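3-dehydroshikimate dehydratase (Pseudomonas putida, PDB 5HMQ) catalyses the metal-dependent dehydration of 3-dehydroshikimate to protocatechuate, a common intermediate in the breakdown of quinate and shikimate. Local coordinates at residues L166-T171 and Q193-P198; H210-P215 and S239-N244. One frame throughout, in Å; residues are numbered along the deposited sequence.

Both contacts lie in the N-terminal TIM-barrel domain and converge on one magnesium ion. Along the chain, interaction 1 comes first: strand 162-167 runs into helix 168-172, and the return along strand 189-194 closes a loop of 21 residues. Only after Pro198 does interaction 2 open, where the loop that follows helix 204-211 meets strand 238-240 and the residues after it, closing a second loop of 23 residues. The two loops therefore follow in series, neither nesting nor crossing. Met194 N to Ser239 O and Asp196 O to Cys213 N, both probable hydrogen bonds, join them, strands 189-194 and 238-240 being neighbours in the barrel, and two waters on the metal belong to both.

Interaction 1 of 2, residues L166-T171 and Q193-P198; sequences LDSFHT and QMADAP. With MG (magnesium ion), chain K.
Asp167 and Gln193, paired in parallel register at the ends of adjacent strands, send their side chains to one face of the sheet and onto one magnesium ion. Asp167 holds CG anti to the backbone N (chi1 -178°), which brings its OD2 to 2.1 Å from MG. Gln193 places CG beside its backbone N, anti to the carbonyl carbon, and runs on extended, so that its OE1 reaches MG at 2.0 Å, the amide plane standing 81° from the carboxylate. Gln193 OE1 and Asp167 OD2 thus come close as co-ligands, not as a bonded pair. Glu32 accepts from Gln193 NE2, while Arg212 donates to Asp167 OD2. The second carboxylate oxygen, OD1, caps the following helix, with weak bonds from the backbone N of Phe169 and His170. His170 meets a metal-bound water at 2.6 Å from NE2, in the plane of its ring.

Along the backbone, Gln193 N gives a nearly straight bond to Leu166 O (2.7 Å), and Ser168 N one to Gln193 O. Ser168 turns OG into the crowded position between N and carbonyl carbon (chi1 63°), where it accepts a short bond from Ala195 N at 2.6 Å. Ala197 CB abuts the edge of the Phe169 ring, 3.6 Å from CE2. Metal ligands at the C-terminal ends of successive parallel strands, joined by a beta-alpha-beta crossover, are characteristic of the xylose isomerase-like TIM barrel.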
loop_
_atom_site.group_PDB
_atom_site.type_symbol
_atom_site.label_atom_id
_atom_site.label_comp_id
_atom_site.label_asym_id
_atom_site.label_seq_id
_atom_site.Cartn_x
_atom_site.Cartn_y
_atom_site.Cartn_z
ATOM N N LEU C 166 -16.931 -5.092 -25.179
ATOM C CA LEU C 166 -15.520 -5.017 -25.526
ATOM C C LEU C 166 -14.690 -4.714 -24.285
ATOM O O LEU C 166 -15.056 -3.858 -23.474
ATOM C CB LEU C 166 -15.268 -3.949 -26.594
ATOM C CG LEU C 166 -15.962 -4.151 -27.943
ATOM C CD1 LEU C 166 -15.798 -2.923 -28.827
ATOM C CD2 LEU C 166 -15.425 -5.390 -28.642
ATOM N N ASP C 167 -13.563 -5.412 -24.162
ATOM C CA ASP C 167 -12.655 -5.286 -23.027
ATOM C C ASP C 167 -11.251 -5.098 -23.581
ATOM O O ASP C 167 -10.715 -6.003 -24.229
ATOM C CB ASP C 167 -12.735 -6.526 -22.127
ATOM C CG ASP C 167 -11.846 -6.433 -20.894
ATOM O OD1 ASP C 167 -10.652 -6.086 -21.019
ATOM O OD2 ASP C 167 -12.348 -6.724 -19.787
ATOM N N SER C 168 -10.657 -3.931 -23.316
ATOM C CA SER C 168 -9.385 -3.589 -23.947
ATOM C C SER C 168 -8.280 -4.570 -23.576
ATOM O O SER C 168 -7.406 -4.852 -24.404
ATOM C CB SER C 168 -8.974 -2.163 -23.577
ATOM O OG SER C 168 -8.762 -2.034 -22.183
ATOM N N PHE C 169 -8.297 -5.113 -22.358
ATOM C CA PHE C 169 -7.242 -6.049 -21.985
ATOM C C PHE C 169 -7.366 -7.355 -22.759
ATOM O O PHE C 169 -6.375 -7.865 -23.292
ATOM C CB PHE C 169 -7.250 -6.330 -20.482
ATOM C CG PHE C 169 -6.161 -7.278 -20.055
ATOM C CD1 PHE C 169 -6.337 -8.652 -20.144
ATOM C CD2 PHE C 169 -4.945 -6.794 -19.604
ATOM C CE1 PHE C 169 -5.327 -9.518 -19.786
ATOM C CE2 PHE C 169 -3.933 -7.659 -19.234
ATOM C CZ PHE C 169 -4.127 -9.022 -19.322
ATOM N N HIS C 170 -8.574 -7.921 -22.819
ATOM C CA HIS C 170 -8.751 -9.209 -23.485
ATOM C C HIS C 170 -8.363 -9.137 -24.955
ATOM O O HIS C 170 -7.896 -10.131 -25.523
ATOM C CB HIS C 170 -10.196 -9.688 -23.338
ATOM C CG HIS C 170 -10.559 -10.103 -21.946
ATOM N ND1 HIS C 170 -9.865 -11.074 -21.253
ATOM C CD2 HIS C 170 -11.543 -9.682 -21.117
ATOM C CE1 HIS C 170 -10.407 -11.231 -20.059
ATOM N NE2 HIS C 170 -11.426 -10.398 -19.951
ATOM N N THR C 171 -8.544 -7.976 -25.585
ATOM C CA THR C 171 -8.165 -7.823 -26.984
ATOM C C THR C 171 -6.669 -7.560 -27.134
ATOM O O THR C 171 -5.995 -8.217 -27.934
ATOM C CB THR C 171 -8.975 -6.694 -27.625
ATOM O OG1 THR C 171 -10.361 -7.059 -27.653
ATOM C CG2 THR C 171 -8.493 -6.430 -29.046
ATOM N N GLN C 193 -15.259 -1.851 -21.636
ATOM C CA GLN C 193 -14.438 -1.867 -20.431
ATOM C C GLN C 193 -13.006 -1.526 -20.815
ATOM O O GLN C 193 -12.397 -2.228 -21.628
ATOM C CB GLN C 193 -14.485 -3.230 -19.743
ATOM C CG GLN C 193 -15.852 -3.661 -19.253
ATOM C CD GLN C 193 -15.819 -5.049 -18.654
ATOM O OE1 GLN C 193 -15.075 -5.913 -19.118
ATOM N NE2 GLN C 193 -16.617 -5.272 -17.614
HETATM N N MSE C 194 -12.473 -0.458 -20.233
HETATM C CA MSE C 194 -11.073 -0.115 -20.444
HETATM C C MSE C 194 -10.225 -0.677 -19.311
HETATM O O MSE C 194 -10.566 -0.525 -18.139
HETATM C CB MSE C 194 -10.886 1.400 -20.540
HETATM C CG MSE C 194 -11.730 2.070 -21.611
HETATM SE SE MSE C 194 -11.461 1.363 -23.412
HETATM C CE MSE C 194 -9.567 1.768 -23.644
ATOM N N ALA C 195 -9.126 -1.338 -19.667
ATOM C CA ALA C 195 -8.186 -1.855 -18.678
ATOM C C ALA C 195 -6.797 -1.841 -19.292
ATOM O O ALA C 195 -6.568 -2.490 -20.316
ATOM C CB ALA C 195 -8.567 -3.269 -18.238
ATOM N N ASP C 196 -5.868 -1.145 -18.648
ATOM C CA ASP C 196 -4.488 -1.089 -19.099
ATOM C C ASP C 196 -3.653 -2.111 -18.336
ATOM O O ASP C 196 -4.086 -2.679 -17.330
ATOM C CB ASP C 196 -3.928 0.327 -18.915
ATOM C CG ASP C 196 -2.780 0.631 -19.857
ATOM O OD1 ASP C 196 -2.342 -0.290 -20.577
ATOM O OD2 ASP C 196 -2.321 1.792 -19.883
ATOM N N ALA C 197 -2.432 -2.341 -18.828
ATOM C CA ALA C 197 -1.538 -3.323 -18.222
ATOM C C ALA C 197 -0.129 -3.205 -18.791
ATOM O O ALA C 197 0.047 -2.759 -19.934
ATOM C CB ALA C 197 -2.065 -4.742 -18.442
ATOM N N PRO C 198 0.895 -3.596 -18.035
ATOM C CA PRO C 198 2.224 -3.750 -18.631
ATOM C C PRO C 198 2.252 -4.936 -19.580
ATOM O O PRO C 198 1.534 -5.923 -19.399
ATOM C CB PRO C 198 3.131 -3.983 -17.418
ATOM C CG PRO C 198 2.227 -4.609 -16.410
ATOM C CD PRO C 198 0.893 -3.937 -16.602
HETATM MG MG MG K . -13.973 -7.598 -18.785
HETATM O O HOH W 1 -13.025 -9.235 -18.206
HETATM O O HOH W 2 -15.564 -8.281 -17.730
#

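Interaction 2 of 2, residues H210-P215 and S239-N244; sequences HFRCFP and SLEIFN. With MG (magnesium ion), chain K.
Arg212 leaves the backbone with CG anti to the carbonyl carbon (chi1 -83°) and is extended from CG to NE, while Glu241 sets CG anti to its N (chi1 -172°) and stretches out to the magnesium ion. The two chains cross obliquely, guanidinium and carboxylate planes 83° apart. Arg212 NH1 donates to the backbone oxygen Glu241 O at 3.2 Å; the acceptor lies in the guanidinium plane, but the donor stands above the carbonyl plane. The same NH1 is 3.1 Å from Glu241 OE1, the oxygen that binds MG. Ser208 takes the bond from NE. Phe243 runs alongside the arginine and places CE2 over one guanidinium face, near its rim, 3.6 Å from Arg212 NE.

Farther from the metal, the contact becomes apolar. Ile242 lays CD1 3.5 Å from Arg212 CB, and its CG1 packs against Phe214 CE1. Leu240 divides its branches, CD1 going to the Phe214 ring and CD2 to Pro215 CD at 3.5 Å. On the polar side, a metal-bound water donates to Glu241 OE2 (2.7 Å), which also accepts from Gln63. Glu241 is thus gripped by metal, water and amide, and the nearby arginine charge probably helps keep the acidic ligands ionised while offsetting their negative charge around the catalytic cation.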
loop_
_atom_site.group_PDB
_atom_site.type_symbol
_atom_site.label_atom_id
_atom_site.label_comp_id
_atom_site.label_asym_id
_atom_site.label_seq_id
_atom_site.Cartn_x
_atom_site.Cartn_y
_atom_site.Cartn_z
ATOM N N HIS C 210 -3.740 -10.008 -12.026
ATOM C CA HIS C 210 -2.918 -9.231 -11.113
ATOM C C HIS C 210 -2.413 -7.899 -11.654
ATOM O O HIS C 210 -2.040 -7.040 -10.850
ATOM C CB HIS C 210 -1.695 -10.051 -10.669
ATOM C CG HIS C 210 -2.038 -11.323 -9.959
ATOM N ND1 HIS C 210 -2.597 -11.346 -8.699
ATOM C CD2 HIS C 210 -1.878 -12.618 -10.323
ATOM C CE1 HIS C 210 -2.777 -12.600 -8.322
ATOM N NE2 HIS C 210 -2.350 -13.391 -9.290
ATOM N N PHE C 211 -2.372 -7.694 -12.970
ATOM C CA PHE C 211 -1.654 -6.544 -13.514
ATOM C C PHE C 211 -2.511 -5.543 -14.277
ATOM O O PHE C 211 -1.953 -4.640 -14.913
ATOM C CB PHE C 211 -0.491 -7.018 -14.386
ATOM C CG PHE C 211 0.553 -7.763 -13.618
ATOM C CD1 PHE C 211 1.545 -7.074 -12.942
ATOM C CD2 PHE C 211 0.531 -9.143 -13.541
ATOM C CE1 PHE C 211 2.505 -7.746 -12.215
ATOM C CE2 PHE C 211 1.493 -9.821 -12.817
ATOM C CZ PHE C 211 2.482 -9.119 -12.153
ATOM N N ARG C 212 -3.833 -5.660 -14.241
ATOM C CA ARG C 212 -4.659 -4.624 -14.844
ATOM C C ARG C 212 -4.496 -3.322 -14.067
ATOM O O ARG C 212 -4.364 -3.325 -12.841
ATOM C CB ARG C 212 -6.127 -5.045 -14.865
ATOM C CG ARG C 212 -6.514 -5.935 -16.027
ATOM C CD ARG C 212 -8.002 -6.234 -15.996
ATOM N NE ARG C 212 -8.385 -7.254 -16.966
ATOM C CZ ARG C 212 -9.493 -7.210 -17.698
ATOM N NH1 ARG C 212 -10.331 -6.189 -17.580
ATOM N NH2 ARG C 212 -9.763 -8.188 -18.554
ATOM N N CYS C 213 -4.484 -2.204 -14.790
ATOM C CA CYS C 213 -4.408 -0.886 -14.171
ATOM C C CYS C 213 -5.184 0.098 -15.039
ATOM O O CYS C 213 -5.704 -0.257 -16.101
ATOM C CB CYS C 213 -2.952 -0.449 -13.967
ATOM S SG CYS C 213 -1.911 -0.589 -15.438
ATOM N N PHE C 214 -5.250 1.347 -14.587
ATOM C CA PHE C 214 -6.048 2.344 -15.282
ATOM C C PHE C 214 -5.350 2.815 -16.556
ATOM O O PHE C 214 -4.120 2.780 -16.646
ATOM C CB PHE C 214 -6.325 3.535 -14.370
ATOM C CG PHE C 214 -7.224 3.214 -13.212
ATOM C CD1 PHE C 214 -8.350 2.426 -13.393
ATOM C CD2 PHE C 214 -6.955 3.711 -11.948
ATOM C CE1 PHE C 214 -9.187 2.130 -12.331
ATOM C CE2 PHE C 214 -7.787 3.421 -10.881
ATOM C CZ PHE C 214 -8.905 2.628 -11.073
ATOM N N PRO C 215 -6.124 3.230 -17.561
ATOM C CA PRO C 215 -5.536 3.725 -18.815
ATOM C C PRO C 215 -4.466 4.779 -18.576
ATOM O O PRO C 215 -4.681 5.763 -17.866
ATOM C CB PRO C 215 -6.740 4.307 -19.559
ATOM C CG PRO C 215 -7.902 3.532 -19.053
ATOM C CD PRO C 215 -7.594 3.171 -17.625
ATOM N N SER C 239 -16.279 2.404 -19.430
ATOM C CA SER C 239 -16.094 1.898 -18.077
ATOM C C SER C 239 -14.658 1.434 -17.855
ATOM O O SER C 239 -13.820 1.430 -18.764
ATOM C CB SER C 239 -17.065 0.753 -17.778
ATOM O OG SER C 239 -17.081 0.458 -16.391
ATOM N N LEU C 240 -14.395 1.039 -16.611
ATOM C CA LEU C 240 -13.089 0.592 -16.145
ATOM C C LEU C 240 -13.269 -0.719 -15.396
ATOM O O LEU C 240 -14.161 -0.829 -14.550
ATOM C CB LEU C 240 -12.445 1.628 -15.222
ATOM C CG LEU C 240 -12.160 3.004 -15.815
ATOM C CD1 LEU C 240 -11.890 3.991 -14.703
ATOM C CD2 LEU C 240 -10.988 2.931 -16.764
ATOM N N GLU C 241 -12.417 -1.701 -15.683
ATOM C CA GLU C 241 -12.470 -2.987 -14.985
ATOM C C GLU C 241 -11.046 -3.386 -14.610
ATOM O O GLU C 241 -10.273 -3.839 -15.461
ATOM C CB GLU C 241 -13.148 -4.069 -15.821
ATOM C CG GLU C 241 -13.392 -5.353 -15.031
ATOM C CD GLU C 241 -13.823 -6.516 -15.898
ATOM O OE1 GLU C 241 -13.377 -6.593 -17.063
ATOM O OE2 GLU C 241 -14.606 -7.360 -15.411
ATOM N N ILE C 242 -10.714 -3.216 -13.332
ATOM C CA ILE C 242 -9.474 -3.698 -12.745
ATOM C C ILE C 242 -9.841 -4.726 -11.687
ATOM O O ILE C 242 -10.915 -4.652 -11.084
ATOM C CB ILE C 242 -8.683 -2.527 -12.115
ATOM C CG1 ILE C 242 -8.402 -1.452 -13.157
ATOM C CG2 ILE C 242 -7.391 -3.002 -11.454
ATOM C CD1 ILE C 242 -7.810 -1.978 -14.423
ATOM N N PHE C 243 -8.958 -5.695 -11.467
ATOM C CA PHE C 243 -9.212 -6.738 -10.479
ATOM C C PHE C 243 -8.253 -6.507 -9.317
ATOM O O PHE C 243 -7.095 -6.932 -9.360
ATOM C CB PHE C 243 -9.053 -8.126 -11.089
ATOM C CG PHE C 243 -10.032 -8.414 -12.192
ATOM C CD1 PHE C 243 -11.373 -8.630 -11.909
ATOM C CD2 PHE C 243 -9.613 -8.472 -13.513
ATOM C CE1 PHE C 243 -12.281 -8.890 -12.922
ATOM C CE2 PHE C 243 -10.515 -8.736 -14.532
ATOM C CZ PHE C 243 -11.851 -8.944 -14.237
ATOM N N ASN C 244 -8.736 -5.825 -8.286
ATOM C CA ASN C 244 -8.016 -5.671 -7.033
ATOM C C ASN C 244 -8.567 -6.634 -5.983
ATOM O O ASN C 244 -9.483 -7.421 -6.237
ATOM C CB ASN C 244 -8.073 -4.213 -6.575
ATOM C CG ASN C 244 -6.931 -3.389 -7.145
ATOM O OD1 ASN C 244 -6.062 -3.917 -7.840
ATOM N ND2 ASN C 244 -6.940 -2.088 -6.875
HETATM MG MG MG K . -13.973 -7.598 -18.785
HETATM O O HOH W 2 -15.564 -8.281 -17.730
HETATM O O HOH W 1 -13.025 -9.235 -18.206
#